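Local structure of transcription factor MBP1 (Magnaporthe oryzae, 4UX5) at residues P15-A20 and Y28-G33; K35-R40 and A49-K54; L53-F58 and N103-R108. The protein binds DNA through the N-terminal winged helix-turn-helix domain described here and probably acts as a transcription activator for RNA polymerase II. One frame throughout, in Å; residues are numbered along the deposited sequence.

Contact 1 of 3, residues P15-A20 and Y28-G33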
loop_
_atom_site.group_PDB
_atom_site.type_symbol
_atom_site.label_atom_id
_atom_site.label_comp_id
_atom_site.label_asym_id
_atom_site.label_seq_id
_atom_site.Cartn_x
_atom_site.Cartn_y
_atom_site.Cartn_z
ATOM N N PRO A 15 -28.900 -3.880 -12.618
ATOM C CA PRO A 15 -27.990 -4.424 -11.603
ATOM C C PRO A 15 -27.766 -5.927 -11.753
ATOM O O PRO A 15 -28.728 -6.686 -11.864
ATOM C CB PRO A 15 -28.708 -4.109 -10.287
ATOM C CG PRO A 15 -30.151 -4.050 -10.656
ATOM C CD PRO A 15 -30.193 -3.470 -12.042
ATOM N N GLY A 16 -26.505 -6.350 -11.752
ATOM C CA GLY A 16 -26.190 -7.760 -11.897
ATOM C C GLY A 16 -24.711 -8.084 -11.816
ATOM O O GLY A 16 -23.884 -7.220 -11.521
ATOM N N ILE A 17 -24.380 -9.343 -12.085
ATOM C CA ILE A 17 -23.006 -9.816 -12.002
ATOM C C ILE A 17 -22.294 -9.708 -13.345
ATOM O O ILE A 17 -22.826 -10.113 -14.379
ATOM C CB ILE A 17 -22.949 -11.281 -11.520
ATOM C CG1 ILE A 17 -23.691 -11.438 -10.191
ATOM C CG2 ILE A 17 -21.506 -11.752 -11.393
ATOM C CD1 ILE A 17 -23.074 -10.662 -9.056
ATOM N N TYR A 18 -21.085 -9.159 -13.323
ATOM C CA TYR A 18 -20.270 -9.056 -14.524
ATOM C C TYR A 18 -18.882 -9.651 -14.281
ATOM O O TYR A 18 -18.510 -9.928 -13.141
ATOM C CB TYR A 18 -20.160 -7.599 -14.972
ATOM C CG TYR A 18 -21.484 -6.940 -15.306
ATOM C CD1 TYR A 18 -22.235 -6.307 -14.323
ATOM C CD2 TYR A 18 -21.976 -6.939 -16.604
ATOM C CE1 TYR A 18 -23.440 -5.699 -14.621
ATOM C CE2 TYR A 18 -23.182 -6.332 -16.913
ATOM C CZ TYR A 18 -23.908 -5.715 -15.917
ATOM O OH TYR A 18 -25.109 -5.110 -16.216
ATOM N N SER A 19 -18.119 -9.852 -15.351
ATOM C CA SER A 19 -16.791 -10.454 -15.232
ATOM C C SER A 19 -15.708 -9.587 -15.869
ATOM O O SER A 19 -15.634 -9.468 -17.091
ATOM C CB SER A 19 -16.778 -11.844 -15.866
ATOM O OG SER A 19 -16.806 -11.750 -17.279
ATOM N N ALA A 20 -14.860 -8.997 -15.033
ATOM C CA ALA A 20 -13.821 -8.090 -15.509
ATOM C C ALA A 20 -12.422 -8.601 -15.193
ATOM O O ALA A 20 -12.253 -9.585 -14.474
ATOM C CB ALA A 20 -14.016 -6.710 -14.906
ATOM N N TYR A 28 -15.223 -11.261 -10.316
ATOM C CA TYR A 28 -16.653 -11.093 -10.514
ATOM C C TYR A 28 -17.027 -9.734 -9.949
ATOM O O TYR A 28 -16.579 -9.366 -8.862
ATOM C CB TYR A 28 -17.452 -12.204 -9.831
ATOM C CG TYR A 28 -17.091 -13.598 -10.287
ATOM C CD1 TYR A 28 -17.286 -13.991 -11.605
ATOM C CD2 TYR A 28 -16.568 -14.527 -9.396
ATOM C CE1 TYR A 28 -16.958 -15.266 -12.026
ATOM C CE2 TYR A 28 -16.240 -15.807 -9.808
ATOM C CZ TYR A 28 -16.438 -16.170 -11.122
ATOM O OH TYR A 28 -16.112 -17.441 -11.535
ATOM N N GLU A 29 -17.831 -8.977 -10.686
ATOM C CA GLU A 29 -18.212 -7.645 -10.238
ATOM C C GLU A 29 -19.724 -7.459 -10.231
ATOM O O GLU A 29 -20.379 -7.554 -11.268
ATOM C CB GLU A 29 -17.558 -6.577 -11.117
ATOM C CG GLU A 29 -17.861 -5.151 -10.683
ATOM C CD GLU A 29 -17.048 -4.122 -11.448
ATOM O OE1 GLU A 29 -16.101 -4.519 -12.160
ATOM O OE2 GLU A 29 -17.356 -2.917 -11.337
ATOM N N TYR A 30 -20.269 -7.198 -9.048
ATOM C CA TYR A 30 -21.688 -6.902 -8.898
ATOM C C TYR A 30 -21.912 -5.401 -8.974
ATOM O O TYR A 30 -21.414 -4.653 -8.135
ATOM C CB TYR A 30 -22.221 -7.452 -7.573
ATOM C CG TYR A 30 -23.670 -7.107 -7.297
ATOM C CD1 TYR A 30 -24.668 -7.439 -8.205
ATOM C CD2 TYR A 30 -24.041 -6.461 -6.124
ATOM C CE1 TYR A 30 -25.993 -7.130 -7.956
ATOM C CE2 TYR A 30 -25.367 -6.152 -5.866
ATOM C CZ TYR A 30 -26.334 -6.488 -6.785
ATOM O OH TYR A 30 -27.652 -6.181 -6.536
ATOM N N GLN A 31 -22.656 -4.961 -9.982
ATOM C CA GLN A 31 -22.923 -3.538 -10.152
ATOM C C GLN A 31 -24.359 -3.196 -9.775
ATOM O O GLN A 31 -25.278 -3.979 -10.003
ATOM C CB GLN A 31 -22.625 -3.107 -11.588
ATOM C CG GLN A 31 -21.157 -3.254 -11.961
ATOM C CD GLN A 31 -20.831 -2.660 -13.318
ATOM O OE1 GLN A 31 -21.726 -2.330 -14.096
ATOM N NE2 GLN A 31 -19.541 -2.521 -13.607
ATOM N N PHE A 32 -24.534 -2.015 -9.190
ATOM C CA PHE A 32 -25.820 -1.565 -8.675
ATOM C C PHE A 32 -25.698 -0.089 -8.333
ATOM O O PHE A 32 -24.674 0.335 -7.806
ATOM C CB PHE A 32 -26.232 -2.375 -7.443
ATOM C CG PHE A 32 -25.261 -2.275 -6.296
ATOM C CD1 PHE A 32 -24.069 -2.984 -6.312
ATOM C CD2 PHE A 32 -25.542 -1.472 -5.202
ATOM C CE1 PHE A 32 -23.175 -2.894 -5.261
ATOM C CE2 PHE A 32 -24.652 -1.380 -4.146
ATOM C CZ PHE A 32 -23.468 -2.091 -4.177
ATOM N N GLY A 33 -26.716 0.706 -8.640
ATOM C CA GLY A 33 -26.611 2.127 -8.360
ATOM C C GLY A 33 -26.824 3.182 -9.442
ATOM O O GLY A 33 -27.535 4.152 -9.176
#
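The first beta hairpin of the DNA-binding domain brings strand 16-22 alongside strand 25-32, and here its open end is laced by two hydrogen-bonded pairs. At Tyr18 and Glu29 the ladder is tight: Tyr18 N donates to Glu29 O at 2.7 Å, and Glu29 N donates back to Tyr18 O at 2.7 Å, nearly straight at 171°. In both, the donor sits above the plane of the carbonyl it meets. The next pair is looser and lopsided, since Gln31 N reaches Gly16 O at 3.0 Å, in the carbonyl plane, while the return bond from Gly16 N to Gln31 O is weak. Between the two lies the non-hydrogen-bonded pair Ile17 and Tyr30. In this three-stranded antiparallel sheet strand 16-22 is an outer member and 25-32 the middle one, with strand 36-41 beyond it. On the face of Ile17 and Tyr30, CD1 of Ile17 presses on Tyr30 CB at 3.6 Å and the two side chains cross at about a right angle; helix 110-114 packs on both through Pro111 and Ile112. On the other face the extended Gln31 chain crosses Tyr18 at about a right angle, its OE1 3.8 Å from Tyr18 CE1, with ring and amide planes 45° apart. Gln31 NE2 donates to Glu29 OE2 at 3.2 Å, striking that oxygen from above the carboxylate plane, and both carboxylate oxygens are held, since Glu29 OE1 is hydrogen-bonded to the hydroxyl of Tyr22.

Contact 2 of 3, residues K35-R40 and A49-K54. With nucleotides of chain C.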
loop_
_atom_site.group_PDB
_atom_site.type_symbol
_atom_site.label_atom_id
_atom_site.label_comp_id
_atom_site.label_asym_id
_atom_site.label_seq_id
_atom_site.Cartn_x
_atom_site.Cartn_y
_atom_site.Cartn_z
ATOM N N LYS A 35 -23.515 2.995 -10.238
ATOM C CA LYS A 35 -22.086 3.284 -10.166
ATOM C C LYS A 35 -21.381 2.530 -9.038
ATOM O O LYS A 35 -20.157 2.403 -9.045
ATOM C CB LYS A 35 -21.849 4.787 -10.009
ATOM C CG LYS A 35 -21.280 5.452 -11.255
ATOM C CD LYS A 35 -20.851 6.887 -10.984
ATOM C CE LYS A 35 -20.193 7.502 -12.211
ATOM N NZ LYS A 35 -19.720 8.891 -11.959
ATOM N N GLU A 36 -22.146 2.037 -8.069
ATOM C CA GLU A 36 -21.562 1.263 -6.979
ATOM C C GLU A 36 -21.188 -0.132 -7.463
ATOM O O GLU A 36 -21.746 -0.632 -8.442
ATOM C CB GLU A 36 -22.521 1.162 -5.791
ATOM C CG GLU A 36 -23.122 2.481 -5.343
ATOM C CD GLU A 36 -24.109 2.307 -4.205
ATOM O OE1 GLU A 36 -23.683 1.910 -3.099
ATOM O OE2 GLU A 36 -25.313 2.560 -4.419
ATOM N N HIS A 37 -20.245 -0.760 -6.769
ATOM C CA HIS A 37 -19.783 -2.086 -7.155
ATOM C C HIS A 37 -19.114 -2.821 -5.999
ATOM O O HIS A 37 -18.595 -2.205 -5.067
ATOM C CB HIS A 37 -18.815 -1.989 -8.340
ATOM C CG HIS A 37 -17.748 -0.955 -8.164
ATOM N ND1 HIS A 37 -17.952 0.379 -8.445
ATOM C CD2 HIS A 37 -16.468 -1.057 -7.735
ATOM C CE1 HIS A 37 -16.843 1.054 -8.196
ATOM N NE2 HIS A 37 -15.928 0.205 -7.765
ATOM N N VAL A 38 -19.148 -4.147 -6.063
ATOM C CA VAL A 38 -18.408 -4.990 -5.136
ATOM C C VAL A 38 -17.709 -6.083 -5.933
ATOM O O VAL A 38 -18.349 -6.804 -6.697
ATOM C CB VAL A 38 -19.320 -5.629 -4.066
ATOM C CG1 VAL A 38 -18.522 -6.583 -3.190
ATOM C CG2 VAL A 38 -19.989 -4.556 -3.216
ATOM N N MET A 39 -16.397 -6.201 -5.765
ATOM C CA MET A 39 -15.620 -7.155 -6.548
ATOM C C MET A 39 -15.299 -8.420 -5.766
ATOM O O MET A 39 -14.945 -8.363 -4.588
ATOM C CB MET A 39 -14.319 -6.515 -7.037
ATOM C CG MET A 39 -14.513 -5.317 -7.945
ATOM S SD MET A 39 -12.959 -4.745 -8.656
ATOM C CE MET A 39 -13.496 -3.236 -9.462
ATOM N N ARG A 40 -15.430 -9.560 -6.436
ATOM C CA ARG A 40 -15.018 -10.842 -5.880
ATOM C C ARG A 40 -13.983 -11.471 -6.807
ATOM O O ARG A 40 -14.222 -11.603 -8.007
ATOM C CB ARG A 40 -16.220 -11.777 -5.702
ATOM C CG ARG A 40 -15.918 -13.005 -4.858
ATOM C CD ARG A 40 -16.495 -14.277 -5.465
ATOM N NE ARG A 40 -17.938 -14.394 -5.276
ATOM C CZ ARG A 40 -18.633 -15.502 -5.518
ATOM N NH1 ARG A 40 -18.017 -16.592 -5.955
ATOM N NH2 ARG A 40 -19.944 -15.523 -5.319
ATOM N N ALA A 49 -13.442 -5.787 0.933
ATOM C CA ALA A 49 -14.124 -5.327 2.139
ATOM C C ALA A 49 -14.380 -3.825 2.103
ATOM O O ALA A 49 -15.311 -3.331 2.737
ATOM C CB ALA A 49 -13.319 -5.693 3.376
ATOM N N THR A 50 -13.549 -3.101 1.362
ATOM C CA THR A 50 -13.711 -1.659 1.225
ATOM C C THR A 50 -14.949 -1.347 0.393
ATOM O O THR A 50 -15.667 -0.387 0.670
ATOM C CB THR A 50 -12.468 -1.007 0.581
ATOM O OG1 THR A 50 -11.291 -1.445 1.268
ATOM C CG2 THR A 50 -12.553 0.510 0.648
ATOM N N HIS A 51 -15.198 -2.168 -0.623
ATOM C CA HIS A 51 -16.397 -2.035 -1.445
ATOM C C HIS A 51 -17.658 -2.316 -0.633
ATOM O O HIS A 51 -18.694 -1.684 -0.837
ATOM C CB HIS A 51 -16.342 -2.984 -2.645
ATOM C CG HIS A 51 -15.293 -2.636 -3.652
ATOM N ND1 HIS A 51 -14.988 -3.452 -4.721
ATOM C CD2 HIS A 51 -14.476 -1.560 -3.760
ATOM C CE1 HIS A 51 -14.032 -2.897 -5.440
ATOM N NE2 HIS A 51 -13.702 -1.746 -4.879
ATOM N N ILE A 52 -17.564 -3.279 0.279
ATOM C CA ILE A 52 -18.697 -3.663 1.114
ATOM C C ILE A 52 -19.069 -2.535 2.070
ATOM O O ILE A 52 -20.232 -2.146 2.158
ATOM C CB ILE A 52 -18.399 -4.944 1.919
ATOM C CG1 ILE A 52 -18.145 -6.122 0.975
ATOM C CG2 ILE A 52 -19.547 -5.259 2.864
ATOM C CD1 ILE A 52 -17.779 -7.408 1.683
ATOM N N LEU A 53 -18.075 -2.006 2.776
ATOM C CA LEU A 53 -18.304 -0.920 3.723
ATOM C C LEU A 53 -18.767 0.357 3.021
ATOM O O LEU A 53 -19.467 1.176 3.614
ATOM C CB LEU A 53 -17.039 -0.650 4.539
ATOM C CG LEU A 53 -16.621 -1.785 5.475
ATOM C CD1 LEU A 53 -15.345 -1.429 6.222
ATOM C CD2 LEU A 53 -17.745 -2.122 6.451
ATOM N N LYS A 54 -18.378 0.520 1.759
ATOM C CA LYS A 54 -18.853 1.639 0.949
ATOM C C LYS A 54 -20.292 1.415 0.505
ATOM O O LYS A 54 -21.036 2.368 0.278
ATOM C CB LYS A 54 -17.961 1.847 -0.276
ATOM C CG LYS A 54 -16.637 2.521 0.022
ATOM C CD LYS A 54 -15.719 2.486 -1.190
ATOM C CE LYS A 54 -16.295 3.285 -2.348
ATOM N NZ LYS A 54 -15.375 3.311 -3.519
ATOM P P DC C 9 -11.699 4.157 -2.376
ATOM O OP1 DC C 9 -12.653 3.337 -3.159
ATOM O OP2 DC C 9 -12.189 5.295 -1.569
ATOM O "O5'" DC C 9 -10.836 3.195 -1.433
ATOM C "C5'" DC C 9 -10.215 2.037 -1.985
ATOM C "C4'" DC C 9 -8.725 2.012 -1.683
ATOM O "O4'" DC C 9 -8.058 3.033 -2.443
ATOM C "C3'" DC C 9 -8.351 2.307 -0.244
ATOM O "O3'" DC C 9 -8.391 1.107 0.514
ATOM C "C2'" DC C 9 -6.919 2.850 -0.362
ATOM C "C1'" DC C 9 -6.832 3.344 -1.815
ATOM N N1 DC C 9 -6.592 4.816 -1.949
ATOM C C2 DC C 9 -5.290 5.297 -2.150
ATOM O O2 DC C 9 -4.350 4.495 -2.199
ATOM N N3 DC C 9 -5.096 6.632 -2.278
ATOM C C4 DC C 9 -6.132 7.466 -2.217
ATOM N N4 DC C 9 -5.889 8.773 -2.350
ATOM C C5 DC C 9 -7.464 6.999 -2.016
ATOM C C6 DC C 9 -7.646 5.679 -1.891
ATOM P P DG C 10 -8.793 1.142 2.069
ATOM O OP1 DG C 10 -9.308 -0.201 2.424
ATOM O OP2 DG C 10 -9.627 2.344 2.288
ATOM O "O5'" DG C 10 -7.397 1.325 2.824
ATOM C "C5'" DG C 10 -6.370 0.356 2.651
ATOM C "C4'" DG C 10 -4.995 0.967 2.873
ATOM O "O4'" DG C 10 -4.875 2.198 2.108
ATOM C "C3'" DG C 10 -4.676 1.340 4.319
ATOM O "O3'" DG C 10 -3.316 1.064 4.587
ATOM C "C2'" DG C 10 -4.953 2.838 4.350
ATOM C "C1'" DG C 10 -4.484 3.247 2.965
ATOM N N9 DG C 10 -5.090 4.484 2.492
ATOM C C8 DG C 10 -6.428 4.789 2.462
ATOM N N7 DG C 10 -6.679 5.977 1.986
ATOM C C5 DG C 10 -5.426 6.493 1.682
ATOM C C6 DG C 10 -5.066 7.746 1.134
ATOM O O6 DG C 10 -5.810 8.678 0.800
ATOM N N1 DG C 10 -3.685 7.866 0.985
ATOM C C2 DG C 10 -2.770 6.897 1.322
ATOM N N2 DG C 10 -1.481 7.194 1.106
ATOM N N3 DG C 10 -3.096 5.717 1.835
ATOM C C4 DG C 10 -4.436 5.585 1.988
HETATM O O HOH W 1 -14.189 1.487 -5.837
#
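His51 leaves helix 49-55 pointing straight at strand 36-41, and its ring lies against the strand. Its CB lies 3.4 Å from His37 O, with Val38 CG2 alongside. CG is anti to the carbonyl carbon (chi1 -68°), which carries the ring to the strand, and chi2 near 173° turns ND1 to the strand backbone, where it accepts the N-H of Met39 at 3.3 Å. The donor is in the ring plane, consistent with an ND1 without a proton. CE1 touches Met39 CG at 3.5 Å and, from over one ring face, CD2 of His37, offset toward the rim. The imidazoles of His37 and His51 form a T-shaped pair, planes at 76°, with His37 giving the edge. At the tip, NE2 of His51 makes a weak hydrogen bond to Lys85 O. The His37 ring is held by ND1 donating to Lys35 O, and its NE2 shares a water with Lys54 NZ, weakly on the lysine side. Lys54 NZ also donates to OP1 of DC9 of chain C at 2.7 Å, while Thr50 OG1 donates to OP1 of DG10 of chain C at 2.6 Å. A helix packed on a sheet by one side and gripping consecutive DNA phosphates by another suits a winged helix-turn-helix domain.

Contact 3 of 3, residues L53-F58 and N103-R108. With nucleotides of chain C.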
loop_
_atom_site.group_PDB
_atom_site.type_symbol
_atom_site.label_atom_id
_atom_site.label_comp_id
_atom_site.label_asym_id
_atom_site.label_seq_id
_atom_site.Cartn_x
_atom_site.Cartn_y
_atom_site.Cartn_z
ATOM N N LEU A 53 -18.075 -2.006 2.776
ATOM C CA LEU A 53 -18.304 -0.920 3.723
ATOM C C LEU A 53 -18.767 0.357 3.021
ATOM O O LEU A 53 -19.467 1.176 3.614
ATOM C CB LEU A 53 -17.039 -0.650 4.539
ATOM C CG LEU A 53 -16.621 -1.785 5.475
ATOM C CD1 LEU A 53 -15.345 -1.429 6.222
ATOM C CD2 LEU A 53 -17.745 -2.122 6.451
ATOM N N LYS A 54 -18.378 0.520 1.759
ATOM C CA LYS A 54 -18.853 1.639 0.949
ATOM C C LYS A 54 -20.292 1.415 0.505
ATOM O O LYS A 54 -21.036 2.368 0.278
ATOM C CB LYS A 54 -17.961 1.847 -0.276
ATOM C CG LYS A 54 -16.637 2.521 0.022
ATOM C CD LYS A 54 -15.719 2.486 -1.190
ATOM C CE LYS A 54 -16.295 3.285 -2.348
ATOM N NZ LYS A 54 -15.375 3.311 -3.519
ATOM N N ALA A 55 -20.672 0.148 0.367
ATOM C CA ALA A 55 -22.048 -0.204 0.038
ATOM C C ALA A 55 -22.949 0.131 1.219
ATOM O O ALA A 55 -24.095 0.545 1.044
ATOM C CB ALA A 55 -22.157 -1.676 -0.330
ATOM N N ALA A 56 -22.421 -0.050 2.425
ATOM C CA ALA A 56 -23.071 0.459 3.622
ATOM C C ALA A 56 -22.878 1.972 3.668
ATOM O O ALA A 56 -22.166 2.535 2.838
ATOM C CB ALA A 56 -22.509 -0.203 4.867
ATOM N N GLY A 57 -23.500 2.634 4.637
ATOM C CA GLY A 57 -23.491 4.088 4.681
ATOM C C GLY A 57 -22.184 4.739 5.106
ATOM O O GLY A 57 -22.110 5.962 5.216
ATOM N N PHE A 58 -21.152 3.930 5.328
ATOM C CA PHE A 58 -19.896 4.416 5.896
ATOM C C PHE A 58 -19.066 5.274 4.947
ATOM O O PHE A 58 -18.818 4.895 3.803
ATOM C CB PHE A 58 -19.049 3.237 6.370
ATOM C CG PHE A 58 -19.710 2.408 7.423
ATOM C CD1 PHE A 58 -20.058 2.967 8.641
ATOM C CD2 PHE A 58 -19.987 1.070 7.199
ATOM C CE1 PHE A 58 -20.674 2.205 9.620
ATOM C CE2 PHE A 58 -20.601 0.303 8.173
ATOM C CZ PHE A 58 -20.944 0.871 9.386
ATOM N N ASN A 103 -22.561 -5.497 9.467
ATOM C CA ASN A 103 -22.804 -4.111 9.090
ATOM C C ASN A 103 -24.102 -3.943 8.302
ATOM O O ASN A 103 -24.291 -2.943 7.609
ATOM C CB ASN A 103 -21.623 -3.566 8.288
ATOM C CG ASN A 103 -20.359 -3.449 9.122
ATOM O OD1 ASN A 103 -20.109 -2.420 9.749
ATOM N ND2 ASN A 103 -19.559 -4.509 9.139
ATOM N N ASN A 104 -24.980 -4.937 8.406
ATOM C CA ASN A 104 -26.349 -4.834 7.899
ATOM C C ASN A 104 -26.443 -4.496 6.408
ATOM O O ASN A 104 -27.124 -3.544 6.027
ATOM C CB ASN A 104 -27.112 -3.781 8.714
ATOM C CG ASN A 104 -28.620 -3.948 8.631
ATOM O OD1 ASN A 104 -29.132 -5.066 8.565
ATOM N ND2 ASN A 104 -29.339 -2.830 8.635
ATOM N N ILE A 105 -25.774 -5.276 5.564
ATOM C CA ILE A 105 -25.732 -4.966 4.135
ATOM C C ILE A 105 -25.716 -6.231 3.272
ATOM O O ILE A 105 -25.667 -6.157 2.042
ATOM C CB ILE A 105 -24.498 -4.086 3.798
ATOM C CG1 ILE A 105 -24.680 -3.350 2.465
ATOM C CG2 ILE A 105 -23.217 -4.912 3.811
ATOM C CD1 ILE A 105 -25.912 -2.477 2.408
ATOM N N PHE A 106 -25.773 -7.391 3.918
ATOM C CA PHE A 106 -25.713 -8.662 3.205
ATOM C C PHE A 106 -26.840 -8.832 2.186
ATOM O O PHE A 106 -26.633 -9.390 1.107
ATOM C CB PHE A 106 -25.741 -9.829 4.192
ATOM C CG PHE A 106 -25.688 -11.173 3.527
ATOM C CD1 PHE A 106 -24.476 -11.720 3.137
ATOM C CD2 PHE A 106 -26.850 -11.886 3.280
ATOM C CE1 PHE A 106 -24.423 -12.958 2.519
ATOM C CE2 PHE A 106 -26.804 -13.122 2.663
ATOM C CZ PHE A 106 -25.589 -13.658 2.281
ATOM N N ASP A 107 -28.032 -8.357 2.533
ATOM C CA ASP A 107 -29.193 -8.512 1.665
ATOM C C ASP A 107 -29.043 -7.753 0.347
ATOM O O ASP A 107 -29.394 -8.267 -0.715
ATOM C CB ASP A 107 -30.465 -8.055 2.385
ATOM C CG ASP A 107 -30.877 -9.004 3.493
ATOM O OD1 ASP A 107 -30.536 -10.204 3.407
ATOM O OD2 ASP A 107 -31.547 -8.556 4.448
ATOM N N ARG A 108 -28.522 -6.533 0.415
ATOM C CA ARG A 108 -28.340 -5.729 -0.790
ATOM C C ARG A 108 -27.222 -6.285 -1.670
ATOM O O ARG A 108 -27.213 -6.087 -2.885
ATOM C CB ARG A 108 -28.042 -4.272 -0.428
ATOM C CG ARG A 108 -27.993 -3.336 -1.627
ATOM C CD ARG A 108 -27.645 -1.919 -1.214
ATOM N NE ARG A 108 -27.609 -1.007 -2.352
ATOM C CZ ARG A 108 -28.643 -0.273 -2.754
ATOM N NH1 ARG A 108 -29.799 -0.344 -2.108
ATOM N NH2 ARG A 108 -28.520 0.533 -3.800
ATOM P P DC C 9 -11.699 4.157 -2.376
ATOM O OP1 DC C 9 -12.653 3.337 -3.159
ATOM O OP2 DC C 9 -12.189 5.295 -1.569
ATOM O "O5'" DC C 9 -10.836 3.195 -1.433
ATOM C "C5'" DC C 9 -10.215 2.037 -1.985
ATOM C "C4'" DC C 9 -8.725 2.012 -1.683
ATOM O "O4'" DC C 9 -8.058 3.033 -2.443
ATOM C "C3'" DC C 9 -8.351 2.307 -0.244
ATOM O "O3'" DC C 9 -8.391 1.107 0.514
ATOM C "C2'" DC C 9 -6.919 2.850 -0.362
ATOM C "C1'" DC C 9 -6.832 3.344 -1.815
ATOM N N1 DC C 9 -6.592 4.816 -1.949
ATOM C C2 DC C 9 -5.290 5.297 -2.150
ATOM O O2 DC C 9 -4.350 4.495 -2.199
ATOM N N3 DC C 9 -5.096 6.632 -2.278
ATOM C C4 DC C 9 -6.132 7.466 -2.217
ATOM N N4 DC C 9 -5.889 8.773 -2.350
ATOM C C5 DC C 9 -7.464 6.999 -2.016
ATOM C C6 DC C 9 -7.646 5.679 -1.891
#
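On the 103-108 side, Asn103 and Ile105 carry the contact, each facing the end of helix 49-55 and the turn after it. The amide of Asn103 touches two hydrophobic groups. Its OD1 comes within 3.2 Å of Phe58 CE2 and 3.4 Å of Phe58 CZ, with the amide plane almost perpendicular to the ring at 87°, while its CG is 4.0 Å from Leu53 CD2. The amide is anchored by ND2, hydrogen-bonded to Leu99 O one turn back in helix 93-102. Ile105 works with its longer branch: CG1 is anti to the backbone N (chi1 -160°) and reaches Ala55 CB at 4.1 Å, and CD1 goes on to Ala55 O at 3.8 Å. The methyls of Ala55 and Ala56 both point toward the loop, and the nearest CA pair, Ala56 CA and Ile105 CA, is 6.1 Å apart.

One shell out, Leu53 and Phe58 rest on helix 60-71, Leu53 against Leu67 and Phe58 against Ile66, while Ala55 also packs on Phe32 of the first hairpin. Asn104, at positive phi, is the C' residue of a Schellman motif whose bonds run from Ile105 N to Ala100 O and from Asn104 N to His101 O. The contact is therefore helix terminus against helix terminus, the exit of helix 49-55 meeting a Schellman-capped end of helix 93-102 within the KilA-N domain.

How the contacts relate
Contact 2 lies deepest, its centre about 5 Å from that of the chain, whereas contact 3 is a surface contact and contact 1 is partly buried, farther out, with its centre about 12 Å from that of the chain. Contacts 1 and 2 meet on one sheet: strands 25-32 and 36-41 are neighbours, so the hairpin of contact 1 is tied to the helix of contact 2 through the third strand. Contacts 2 and 3 both use helix 49-55, and Ile52 packs against Ile105 between them. Phe32 of contact 1 packs on Arg108 of contact 3. Backbone bonding dominates contact 1, imidazole chemistry contact 2, and apolar packing beside an amide contact 3.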